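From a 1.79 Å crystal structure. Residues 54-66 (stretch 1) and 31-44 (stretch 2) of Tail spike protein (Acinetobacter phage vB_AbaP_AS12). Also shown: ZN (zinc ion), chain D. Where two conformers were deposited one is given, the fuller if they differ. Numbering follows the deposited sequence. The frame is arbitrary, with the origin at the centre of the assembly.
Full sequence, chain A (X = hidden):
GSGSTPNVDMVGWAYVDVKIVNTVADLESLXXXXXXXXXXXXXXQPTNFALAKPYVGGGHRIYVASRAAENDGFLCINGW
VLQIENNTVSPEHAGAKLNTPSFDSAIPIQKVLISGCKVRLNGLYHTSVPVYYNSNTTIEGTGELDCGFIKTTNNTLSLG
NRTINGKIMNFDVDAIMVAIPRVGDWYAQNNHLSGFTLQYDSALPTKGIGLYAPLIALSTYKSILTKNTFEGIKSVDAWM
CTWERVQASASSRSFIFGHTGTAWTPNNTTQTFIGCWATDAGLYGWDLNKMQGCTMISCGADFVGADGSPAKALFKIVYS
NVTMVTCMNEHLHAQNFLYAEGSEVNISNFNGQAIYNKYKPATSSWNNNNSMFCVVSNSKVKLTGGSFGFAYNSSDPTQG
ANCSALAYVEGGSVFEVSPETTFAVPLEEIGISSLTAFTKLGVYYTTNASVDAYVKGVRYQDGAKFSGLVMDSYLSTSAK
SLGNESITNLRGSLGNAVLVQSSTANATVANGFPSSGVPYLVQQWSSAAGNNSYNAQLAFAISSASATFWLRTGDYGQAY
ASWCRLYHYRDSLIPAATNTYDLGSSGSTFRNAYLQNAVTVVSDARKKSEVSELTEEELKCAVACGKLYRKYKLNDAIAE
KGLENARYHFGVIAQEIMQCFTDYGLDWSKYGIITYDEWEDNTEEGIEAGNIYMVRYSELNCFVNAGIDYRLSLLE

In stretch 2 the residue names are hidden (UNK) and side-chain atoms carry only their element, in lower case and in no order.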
# COMPACT_ATOMS: atom_id res chain seq x y z
N PRO A 54 -11.99 -32.75 34.36
CA PRO A 54 -11.45 -34.12 34.40
C PRO A 54 -12.05 -35.05 33.35
O PRO A 54 -11.36 -35.93 32.84
CB PRO A 54 -11.79 -34.58 35.83
CG PRO A 54 -13.00 -33.79 36.20
CD PRO A 54 -12.80 -32.44 35.55
N TYR A 55 -13.33 -34.87 33.03
CA TYR A 55 -14.02 -35.76 32.09
C TYR A 55 -14.02 -35.09 30.72
O TYR A 55 -14.58 -34.00 30.56
CB TYR A 55 -15.45 -36.04 32.55
CG TYR A 55 -15.57 -36.92 33.78
CD1 TYR A 55 -15.48 -38.30 33.68
CD2 TYR A 55 -15.81 -36.37 35.04
CE1 TYR A 55 -15.60 -39.10 34.79
CE2 TYR A 55 -15.93 -37.18 36.15
CZ TYR A 55 -15.83 -38.54 36.02
OH TYR A 55 -15.96 -39.36 37.12
N VAL A 56 -13.36 -35.72 29.75
CA VAL A 56 -13.28 -35.15 28.40
C VAL A 56 -13.47 -36.27 27.39
O VAL A 56 -13.20 -37.44 27.67
CB VAL A 56 -11.95 -34.41 28.13
CG1 VAL A 56 -11.76 -33.25 29.09
CG2 VAL A 56 -10.75 -35.37 28.19
N GLY A 57 -13.97 -35.90 26.22
CA GLY A 57 -14.08 -36.84 25.12
C GLY A 57 -15.27 -37.77 25.18
O GLY A 57 -15.31 -38.73 24.41
N GLY A 58 -16.24 -37.52 26.05
CA GLY A 58 -17.46 -38.31 26.13
C GLY A 58 -18.54 -37.79 25.22
O GLY A 58 -18.28 -37.25 24.14
N GLY A 59 -19.78 -37.93 25.66
CA GLY A 59 -20.92 -37.41 24.93
C GLY A 59 -21.97 -38.48 24.72
O GLY A 59 -21.79 -39.64 25.07
N HIS A 60 -23.09 -38.05 24.15
CA HIS A 60 -24.20 -38.97 23.90
C HIS A 60 -23.87 -39.91 22.75
O HIS A 60 -23.20 -39.52 21.78
CB HIS A 60 -25.49 -38.21 23.59
CG HIS A 60 -25.98 -37.34 24.70
ND1 HIS A 60 -25.52 -36.06 24.90
CD2 HIS A 60 -26.88 -37.57 25.69
CE1 HIS A 60 -26.12 -35.53 25.95
NE2 HIS A 60 -26.95 -36.43 26.45
N ARG A 61 -24.32 -41.15 22.87
CA ARG A 61 -24.22 -42.13 21.79
C ARG A 61 -25.55 -42.84 21.63
O ARG A 61 -26.32 -43.00 22.59
CB ARG A 61 -23.11 -43.14 22.06
CG ARG A 61 -21.74 -42.48 22.07
CD ARG A 61 -20.61 -43.45 21.88
NE ARG A 61 -19.35 -42.73 21.75
CZ ARG A 61 -18.57 -42.73 20.67
NH1 ARG A 61 -18.89 -43.42 19.59
NH2 ARG A 61 -17.45 -42.04 20.68
N ILE A 62 -25.82 -43.26 20.40
CA ILE A 62 -27.03 -44.00 20.07
C ILE A 62 -26.61 -45.32 19.44
O ILE A 62 -25.81 -45.34 18.50
CB ILE A 62 -27.94 -43.21 19.11
CG1 ILE A 62 -28.33 -41.87 19.73
CG2 ILE A 62 -29.18 -44.04 18.78
CD1 ILE A 62 -29.11 -40.95 18.80
N TYR A 63 -27.17 -46.41 19.95
CA TYR A 63 -26.82 -47.73 19.46
C TYR A 63 -27.48 -48.01 18.11
O TYR A 63 -28.70 -47.87 17.97
CB TYR A 63 -27.22 -48.79 20.48
CG TYR A 63 -26.78 -50.17 20.09
CD1 TYR A 63 -25.44 -50.46 19.88
CD2 TYR A 63 -27.71 -51.20 19.92
CE1 TYR A 63 -25.03 -51.72 19.52
CE2 TYR A 63 -27.30 -52.47 19.56
CZ TYR A 63 -25.96 -52.72 19.36
OH TYR A 63 -25.54 -53.97 19.00
N VAL A 64 -26.67 -48.36 17.12
CA VAL A 64 -27.14 -48.73 15.78
C VAL A 64 -26.81 -50.20 15.59
O VAL A 64 -25.68 -50.55 15.21
CB VAL A 64 -26.50 -47.86 14.69
CG1 VAL A 64 -27.02 -48.27 13.32
CG2 VAL A 64 -26.77 -46.39 14.94
N ALA A 65 -27.80 -51.07 15.82
CA ALA A 65 -27.55 -52.51 15.89
C ALA A 65 -26.91 -53.05 14.61
O ALA A 65 -26.07 -53.96 14.67
CB ALA A 65 -28.85 -53.26 16.17
N SER A 66 -27.31 -52.52 13.46
CA SER A 66 -26.75 -53.01 12.20
C SER A 66 -25.26 -52.70 12.05
O SER A 66 -24.63 -53.20 11.12
CB SER A 66 -27.51 -52.39 11.02
OG SER A 66 -27.31 -51.00 10.98
N UNK A 31 -25.32 -54.51 27.05
CA UNK A 31 -26.49 -55.12 26.42
C UNK A 31 -27.50 -54.03 26.10
O UNK A 31 -28.01 -53.36 27.01
c UNK A 31 -26.12 -57.25 27.71
o UNK A 31 -27.66 -55.57 28.51
c UNK A 31 -27.13 -56.18 27.32
N UNK A 32 -27.78 -53.83 24.81
CA UNK A 32 -28.59 -52.71 24.39
C UNK A 32 -29.49 -53.10 23.22
O UNK A 32 -29.10 -53.90 22.36
c UNK A 32 -27.71 -51.52 23.98
N UNK A 33 -30.68 -52.52 23.20
CA UNK A 33 -31.58 -52.64 22.07
C UNK A 33 -31.26 -51.58 21.02
O UNK A 33 -30.71 -50.52 21.33
n UNK A 33 -34.63 -53.51 24.02
o UNK A 33 -32.99 -54.81 23.18
c UNK A 33 -33.04 -52.50 22.50
c UNK A 33 -33.55 -53.71 23.27
N UNK A 34 -31.63 -51.87 19.78
CA UNK A 34 -31.46 -50.92 18.69
C UNK A 34 -32.09 -49.58 19.07
O UNK A 34 -33.24 -49.53 19.52
o UNK A 34 -30.53 -50.19 16.17
c UNK A 34 -32.10 -51.48 17.42
o UNK A 34 -32.34 -50.86 15.14
c UNK A 34 -31.62 -50.79 16.16
N UNK A 35 -31.32 -48.50 18.91
CA UNK A 35 -31.82 -47.17 19.18
C UNK A 35 -31.67 -46.67 20.61
O UNK A 35 -32.11 -45.55 20.90
N UNK A 36 -31.08 -47.46 21.50
CA UNK A 36 -30.81 -47.05 22.88
C UNK A 36 -29.88 -45.82 22.91
O UNK A 36 -29.00 -45.69 22.06
c UNK A 36 -29.85 -47.97 25.11
c UNK A 36 -30.19 -48.22 23.65
c UNK A 36 -31.11 -50.49 26.09
se UNK A 36 -29.36 -49.63 26.06
N UNK A 37 -30.06 -44.94 23.89
CA UNK A 37 -29.23 -43.74 24.04
C UNK A 37 -28.44 -43.86 25.34
O UNK A 37 -29.01 -44.13 26.40
c UNK A 37 -30.96 -42.36 22.81
c UNK A 37 -29.14 -41.23 24.14
c UNK A 37 -30.06 -42.45 24.04
N UNK A 38 -27.13 -43.63 25.25
CA UNK A 38 -26.24 -43.61 26.39
C UNK A 38 -25.51 -42.27 26.46
O UNK A 38 -25.28 -41.62 25.43
c UNK A 38 -25.21 -44.74 26.32
N UNK A 39 -25.15 -41.87 27.67
CA UNK A 39 -24.28 -40.73 27.91
C UNK A 39 -22.95 -41.25 28.44
O UNK A 39 -22.91 -41.86 29.51
c UNK A 39 -24.03 -38.53 29.13
c UNK A 39 -24.02 -37.47 28.23
c UNK A 39 -22.42 -36.30 29.56
c UNK A 39 -22.41 -37.35 30.47
c UNK A 39 -23.21 -38.45 30.25
c UNK A 39 -24.90 -39.74 28.89
o UNK A 39 -21.62 -35.21 29.78
c UNK A 39 -23.22 -36.36 28.44
N UNK A 40 -21.87 -41.01 27.70
CA UNK A 40 -20.54 -41.43 28.11
C UNK A 40 -19.86 -40.28 28.84
O UNK A 40 -19.74 -39.17 28.31
c UNK A 40 -20.39 -43.04 26.17
c UNK A 40 -19.70 -41.88 26.90
c UNK A 40 -18.30 -42.30 27.34
N UNK A 41 -19.40 -40.54 30.07
CA UNK A 41 -18.83 -39.48 30.90
C UNK A 41 -17.56 -38.92 30.28
O UNK A 41 -17.38 -37.70 30.19
n UNK A 41 -19.84 -42.25 36.49
c UNK A 41 -19.28 -40.98 34.45
c UNK A 41 -18.53 -40.02 32.30
c UNK A 41 -20.35 -41.72 35.18
c UNK A 41 -19.72 -40.52 33.07
N UNK A 42 -16.67 -39.81 29.85
CA UNK A 42 -15.43 -39.39 29.21
C UNK A 42 -14.89 -40.54 28.40
O UNK A 42 -15.27 -41.69 28.60
N UNK A 43 -14.02 -40.21 27.45
CA UNK A 43 -13.45 -41.26 26.61
C UNK A 43 -12.69 -42.26 27.47
O UNK A 43 -12.88 -43.48 27.36
c UNK A 43 -12.56 -42.43 22.14
o UNK A 43 -11.26 -44.29 21.35
c UNK A 43 -12.21 -41.62 24.40
c UNK A 43 -11.59 -43.41 22.34
c UNK A 43 -12.86 -41.54 23.17
c UNK A 43 -12.54 -40.66 25.52
c UNK A 43 -10.94 -43.49 23.56
c UNK A 43 -11.25 -42.61 24.57
N UNK A 44 -11.84 -41.74 28.35
CA UNK A 44 -11.10 -42.52 29.33
C UNK A 44 -11.57 -42.17 30.73
O UNK A 44 -12.17 -41.12 30.97
c UNK A 44 -7.82 -42.91 25.37
o UNK A 44 -7.23 -43.14 24.15
c UNK A 44 -7.98 -41.62 25.83
c UNK A 44 -8.98 -42.47 27.86
c UNK A 44 -8.22 -43.99 26.14
c UNK A 44 -9.59 -42.24 29.22
c UNK A 44 -8.79 -43.76 27.38
c UNK A 44 -8.55 -41.41 27.07
ZN ZN D . -27.85 -35.22 27.79
O HOH W 1 -16.63 -35.58 28.28
O HOH W 2 -10.80 -38.96 28.22
O HOH W 3 -12.06 -38.18 30.90
O HOH W 4 -29.02 -36.78 28.93

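Position 31 has three side-chain atoms: a carbon carrying one oxygen and one carbon. It makes no contact with stretch 1. This is Thr31.

Position 32 has a single side-chain carbon, its CB, 4.1 Å from Tyr63 CD2. This is Ala32.

Position 33 has two carbons, the second carrying one oxygen and one nitrogen. The side chain points away, but its backbone O lies 3.4 Å from Tyr63 CD2, at the ring edge. The oxygen and nitrogen on one carbon mark an amide, so this is Asn33.

Position 34 has two carbons, the second carrying two oxygens. That is a short carboxylate, Asp34. Its OD1 accepts a hydrogen bond from Ala65 N at 2.9 Å, nearly straight at 176°.

Position 35 has no side-chain atoms. Its phi is 89°, and a CB would be jammed against the carbonyl oxygen of the residue before. This is Gly35. Its N donates to Tyr63 O at 2.9 Å.

Position 36 has an unbranched chain of two carbons, selenium and one carbon. Selenium identifies selenomethionine, Met36. Its CB lies 4.4 Å from Tyr63 CB, while the end leads away. Met36 N bonds back to Asn33 O at 3.1 Å, closing a type II turn.

Position 37 has three carbons, branched at CB. This is Val37. Its CG2 packs 4.1 Å from Ile62 CG1.

Position 38 has one carbon, on the same face as the Arg61 side chain. This is Ala38. Its N donates to Arg61 O at 2.9 Å, and its O accepts from Arg61 N at 2.8 Å.

Position 39 has one carbon, then a six-carbon ring bearing an oxygen. A phenol ring means Tyr39. The ring turns its edge to the face of the His60 ring, with planes at 67°. His60 NE2 also binds the zinc at 2.0 Å from ZN.

Position 40 again has three carbons branched at CB. This is Val40. Its CG2 is 4.3 Å from Arg61 CD.

Position 41 has four carbons in a row ending in nitrogen. This is Lys41. Its CB is 3.8 Å from Tyr55 CD1, and its amine is bonded elsewhere in the structure.

Position 42 has no side-chain atoms. A CB would sit tight, 3.2 Å from Val56 O. This is Gly42.

Position 43 has one carbon and a six-carbon ring with an oxygen. This is Tyr43. Its N donates to Val56 O at 2.9 Å, while its CB lies 3.6 Å from Gly57 O.

Position 44 has the same phenol pattern, so it is Tyr44. Water 2 links its N to Val56 O.

The contact is an antiparallel strand pair held mainly by backbone hydrogen bonds. Arg61 and Ala38 form one two-bond pair, Gly59 and Val40 another. His60 with Tyr39 and Ile62 with Val37 pack on the other face. Near Gly58 a CB would clash with Val40 O, so the bare glycine lets the backbones approach closely. Water 1 bridges Gly58 N and Lys41 O. At the far end, the turn and the Asp34 carboxylate engage Tyr63 and Ala65.

Stretch 2 31-44: TANDGMVAYVKGYY
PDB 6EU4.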